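Local coordinates for protein SsRai1 (Scheffersomyces stipitis, PDB 5BTO) that hydrolyses NAD caps, and also methylguanosine-capped and triphosphate ends, from the 5' ends of RNAs with a divalent metal, at residues Q44-V47 and K48-V52; Y183-E186 and A187-L191. All coordinates share one frame; numbering follows the deposited sequence.

Contact 1: residues Q44-V47 and K48-V52; sequences QKIV and KDENV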
loop_
_atom_site.group_PDB
_atom_site.type_symbol
_atom_site.label_atom_id
_atom_site.label_comp_id
_atom_site.label_asym_id
_atom_site.label_seq_id
_atom_site.Cartn_x
_atom_site.Cartn_y
_atom_site.Cartn_z
ATOM N N GLN A 44 2.654 2.523 43.399
ATOM C CA GLN A 44 3.939 2.760 42.746
ATOM C C GLN A 44 5.124 2.404 43.637
ATOM O O GLN A 44 6.101 1.812 43.173
ATOM C CB GLN A 44 4.060 4.202 42.250
ATOM C CG GLN A 44 3.025 4.576 41.199
ATOM C CD GLN A 44 3.077 3.635 40.005
ATOM O OE1 GLN A 44 3.924 3.777 39.131
ATOM N NE2 GLN A 44 2.187 2.655 39.987
ATOM N N LYS A 45 5.046 2.767 44.912
ATOM C CA LYS A 45 6.150 2.474 45.812
ATOM C C LYS A 45 6.354 0.973 45.967
ATOM O O LYS A 45 7.477 0.477 45.861
ATOM C CB LYS A 45 5.933 3.127 47.174
ATOM C CG LYS A 45 7.139 2.989 48.081
ATOM C CD LYS A 45 7.018 3.903 49.285
ATOM C CE LYS A 45 8.349 4.039 50.005
ATOM N NZ LYS A 45 8.857 2.726 50.463
ATOM N N ILE A 46 5.264 0.253 46.217
ATOM C CA ILE A 46 5.314 -1.197 46.361
ATOM C C ILE A 46 5.804 -1.897 45.089
ATOM O O ILE A 46 6.627 -2.812 45.154
ATOM C CB ILE A 46 3.944 -1.772 46.781
ATOM C CG1 ILE A 46 3.541 -1.234 48.159
ATOM C CG2 ILE A 46 3.984 -3.294 46.800
ATOM C CD1 ILE A 46 2.231 -1.794 48.673
ATOM N N VAL A 47 5.299 -1.474 43.932
ATOM C CA VAL A 47 5.739 -2.062 42.677
ATOM C C VAL A 47 7.245 -1.903 42.503
ATOM O O VAL A 47 7.944 -2.856 42.159
ATOM C CB VAL A 47 5.004 -1.453 41.463
ATOM C CG1 VAL A 47 5.678 -1.872 40.172
ATOM C CG2 VAL A 47 3.547 -1.893 41.463
ATOM N N LYS A 48 7.738 -0.695 42.742
ATOM C CA LYS A 48 9.155 -0.395 42.573
ATOM C C LYS A 48 10.035 -1.079 43.623
ATOM O O LYS A 48 11.143 -1.512 43.314
ATOM C CB LYS A 48 9.383 1.119 42.597
ATOM C CG LYS A 48 8.700 1.866 41.461
ATOM C CD LYS A 48 9.512 1.801 40.190
ATOM C CE LYS A 48 8.725 2.330 38.994
ATOM N NZ LYS A 48 9.616 2.543 37.831
ATOM N N ASP A 49 9.537 -1.185 44.853
ATOM C CA ASP A 49 10.329 -1.744 45.955
ATOM C C ASP A 49 10.334 -3.270 46.012
ATOM O O ASP A 49 11.271 -3.872 46.554
ATOM C CB ASP A 49 9.838 -1.212 47.305
ATOM C CG ASP A 49 10.194 0.242 47.533
ATOM O OD1 ASP A 49 10.936 0.816 46.708
ATOM O OD2 ASP A 49 9.739 0.806 48.557
ATOM N N GLU A 50 9.295 -3.900 45.476
ATOM C CA GLU A 50 9.081 -5.322 45.726
ATOM C C GLU A 50 8.925 -6.175 44.478
ATOM O O GLU A 50 9.002 -7.403 44.552
ATOM C CB GLU A 50 7.850 -5.525 46.611
ATOM C CG GLU A 50 7.939 -4.869 47.979
ATOM C CD GLU A 50 6.737 -5.192 48.848
ATOM O OE1 GLU A 50 5.850 -5.942 48.379
ATOM O OE2 GLU A 50 6.675 -4.696 49.995
ATOM N N ASN A 51 8.689 -5.537 43.338
ATOM C CA ASN A 51 8.342 -6.291 42.138
ATOM C C ASN A 51 9.289 -6.092 40.955
ATOM O O ASN A 51 8.925 -6.389 39.814
ATOM C CB ASN A 51 6.896 -5.985 41.720
ATOM C CG ASN A 51 5.885 -6.426 42.764
ATOM O OD1 ASN A 51 5.526 -5.665 43.668
ATOM N ND2 ASN A 51 5.438 -7.670 42.659
ATOM N N VAL A 52 10.496 -5.608 41.238
ATOM C CA VAL A 52 11.508 -5.319 40.226
ATOM C C VAL A 52 12.735 -6.200 40.452
ATOM O O VAL A 52 13.232 -6.282 41.575
ATOM C CB VAL A 52 11.977 -3.842 40.341
ATOM C CG1 VAL A 52 13.191 -3.583 39.469
ATOM C CG2 VAL A 52 10.843 -2.876 40.004
#

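Contact 2: residues Y183-E186 and A187-L191; sequences YKFE and AIATL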
loop_
_atom_site.group_PDB
_atom_site.type_symbol
_atom_site.label_atom_id
_atom_site.label_comp_id
_atom_site.label_asym_id
_atom_site.label_seq_id
_atom_site.Cartn_x
_atom_site.Cartn_y
_atom_site.Cartn_z
ATOM N N TYR A 183 12.789 -18.429 31.068
ATOM C CA TYR A 183 12.455 -18.055 32.435
ATOM C C TYR A 183 13.560 -18.456 33.412
ATOM O O TYR A 183 13.839 -17.732 34.367
ATOM C CB TYR A 183 11.117 -18.669 32.858
ATOM C CG TYR A 183 9.943 -18.204 32.022
ATOM C CD1 TYR A 183 9.384 -16.950 32.211
ATOM C CD2 TYR A 183 9.399 -19.020 31.039
ATOM C CE1 TYR A 183 8.314 -16.519 31.446
ATOM C CE2 TYR A 183 8.328 -18.596 30.267
ATOM C CZ TYR A 183 7.790 -17.346 30.478
ATOM O OH TYR A 183 6.724 -16.916 29.719
ATOM N N LYS A 184 14.190 -19.604 33.172
ATOM C CA LYS A 184 15.288 -20.054 34.023
ATOM C C LYS A 184 16.457 -19.081 33.925
ATOM O O LYS A 184 17.073 -18.732 34.932
ATOM C CB LYS A 184 15.736 -21.466 33.629
ATOM C CG LYS A 184 16.931 -22.007 34.420
ATOM C CD LYS A 184 16.596 -22.237 35.893
ATOM C CE LYS A 184 17.720 -22.983 36.607
ATOM N NZ LYS A 184 17.337 -23.442 37.973
ATOM N N PHE A 185 16.756 -18.637 32.708
ATOM C CA PHE A 185 17.834 -17.690 32.506
ATOM C C PHE A 185 17.564 -16.422 33.306
ATOM O O PHE A 185 18.453 -15.906 33.976
ATOM C CB PHE A 185 18.006 -17.367 31.020
ATOM C CG PHE A 185 19.116 -16.398 30.736
ATOM C CD1 PHE A 185 20.428 -16.692 31.101
ATOM C CD2 PHE A 185 18.856 -15.194 30.097
ATOM C CE1 PHE A 185 21.457 -15.795 30.837
ATOM C CE2 PHE A 185 19.877 -14.298 29.828
ATOM C CZ PHE A 185 21.182 -14.599 30.205
ATOM N N GLU A 186 16.336 -15.922 33.251
ATOM C CA GLU A 186 16.007 -14.719 34.008
ATOM C C GLU A 186 16.265 -14.950 35.490
ATOM O O GLU A 186 16.833 -14.098 36.174
ATOM C CB GLU A 186 14.555 -14.309 33.786
ATOM C CG GLU A 186 14.237 -13.901 32.364
ATOM C CD GLU A 186 12.852 -13.309 32.239
ATOM O OE1 GLU A 186 11.935 -14.015 31.760
ATOM O OE2 GLU A 186 12.681 -12.135 32.625
ATOM N N ALA A 187 15.856 -16.116 35.975
ATOM C CA ALA A 187 15.981 -16.444 37.390
ATOM C C ALA A 187 17.435 -16.480 37.856
ATOM O O ALA A 187 17.764 -15.945 38.913
ATOM C CB ALA A 187 15.296 -17.769 37.685
ATOM N N ILE A 188 18.302 -17.111 37.071
ATOM C CA ILE A 188 19.694 -17.263 37.476
ATOM C C ILE A 188 20.531 -16.023 37.178
ATOM O O ILE A 188 21.640 -15.884 37.691
ATOM C CB ILE A 188 20.345 -18.544 36.873
ATOM C CG1 ILE A 188 20.478 -18.447 35.352
ATOM C CG2 ILE A 188 19.538 -19.772 37.251
ATOM C CD1 ILE A 188 21.775 -17.828 34.874
ATOM N N ALA A 189 19.989 -15.115 36.367
ATOM C CA ALA A 189 20.729 -13.928 35.945
ATOM C C ALA A 189 20.282 -12.653 36.653
ATOM O O ALA A 189 20.731 -11.559 36.301
ATOM C CB ALA A 189 20.634 -13.748 34.422
ATOM N N THR A 190 19.397 -12.788 37.639
ATOM C CA THR A 190 18.933 -11.626 38.402
ATOM C C THR A 190 18.862 -11.865 39.908
ATOM O O THR A 190 18.921 -13.000 40.381
ATOM C CB THR A 190 17.518 -11.177 37.970
ATOM O OG1 THR A 190 16.578 -12.204 38.307
ATOM C CG2 THR A 190 17.454 -10.880 36.468
ATOM N N LEU A 191 18.721 -10.769 40.645
ATOM C CA LEU A 191 18.434 -10.800 42.076
ATOM C C LEU A 191 17.117 -10.078 42.315
ATOM O O LEU A 191 16.758 -9.186 41.552
ATOM C CB LEU A 191 19.550 -10.119 42.864
ATOM C CG LEU A 191 20.903 -10.824 42.875
ATOM C CD1 LEU A 191 21.979 -9.937 43.473
ATOM C CD2 LEU A 191 20.798 -12.128 43.638
#

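Contact 1: residues Q44-V47 and K48-V52
Lys-45 and Asp-49, one turn apart on the short helix 44-50, form an i to i+4 salt bridge that illustrates how a two-turn helix can divide its faces between solvent and sheet. The lysine chain runs out with CG trans to its own nitrogen (chi1 -173°) and stays nearly straight until the last torsion, where chi4 (-59°) bends the ammonium back over the aspartate. The two side chains meet at a slant: NZ of Lys-45 reaches OD2 of Asp-49 at 2.8 Å, approaching nearly in line with the C-O bond, while CG of Lys-45 passes 3.4 Å from the same oxygen. Both residues are exposed, so the pair lies on the outer surface.

Next to it, Ile-46 and Glu-50 run side by side and point the same way. Ile-46 CG2 lies 3.6 Å from Glu-50 OE1, a van der Waals contact of a methyl with a carboxylate oxygen. Ile-46, though exposed, also touches Val-41 of strand 40-41.

Other side chains turn to the fold. Val-47 is buried against Ala-31, Val-41 and Tyr-217, so the helix packs on strands 27-34, 40-41 and 216-225 of the large mixed sheet. In Lys-48, chi1 (-63°) sets CG 3.1 Å from the carbonyl O of Gln-44, and a bend at chi2 redirects the rest of the chain to a salt bridge with Glu-28 and a hydrogen bond to the hydroxyl of Tyr-217. Gln-44 uses NE2 on the carbonyl oxygens of Ala-31 and Tyr-42.

Helical geometry ends at Asn-51, whose N still donates to Val-47 O at 3.0 Å, and CG2 of Val-52 rests 3.6 Å from that same oxygen.

Contact 2: residues Y183-E186 and A187-L191
Ala-187 donates its N-H to Tyr-183 O in the last full turns of helix 169-188, and Ala-187 CB lies 3.4 Å from Lys-184 O. Ile-188 follows with a 3.0 Å bond from its N to Lys-184 O. Its side chain straddles two neighbours. Its chi1 (67°) sets CG1 between the backbone N and the carbonyl carbon, and chi2 (89°) then turns CD1 towards Phe-185, where Ile-188 CD1 and Phe-185 CD1 are 4.2 Å apart. Ile-188 CG2 meets Lys-184 CE at 3.7 Å; the isoleucine crosses both side chains at about a right angle.

At Ala-189 the chain leaves the helix. Its N makes two weak bonds, to the carbonyls of Phe-185 and Glu-186, and its CB lies over one face of the Phe-185 ring, 4.2 Å above the plane and offset toward the rim. Thr-190 then begins the strand and donates OG1 to Glu-186 O at 2.9 Å, tilted 31° from the carbonyl plane.

Glu-186, a metal-binding residue, thus has its main-chain oxygen tied to the helix exit, while its carboxylate lies close to that of Asp-237, a second metal ligand, consistent with the two sharing a divalent cation.

How the contacts relate
Both contacts follow a helix to the point where it gives way to another backbone shape. Contact 1 is the more exposed, with four of nine touching residues at the surface against one of eight; each has two buried residues, Val-47 and Val-52 in one, Phe-185 and Ala-189 in the other. In contact 1 the polar work is done by charged and amide side chains. Contact 2 relies on apolar packing and a hydroxyl, next to the metal site, and packs through Phe-185 and Thr-190 against strand 254-261. The centres of contact 1 and contact 2 are 18 Å apart. The chain after contact 1 nevertheless supplies strand 54-55, which pairs with strand 190-191 of contact 2.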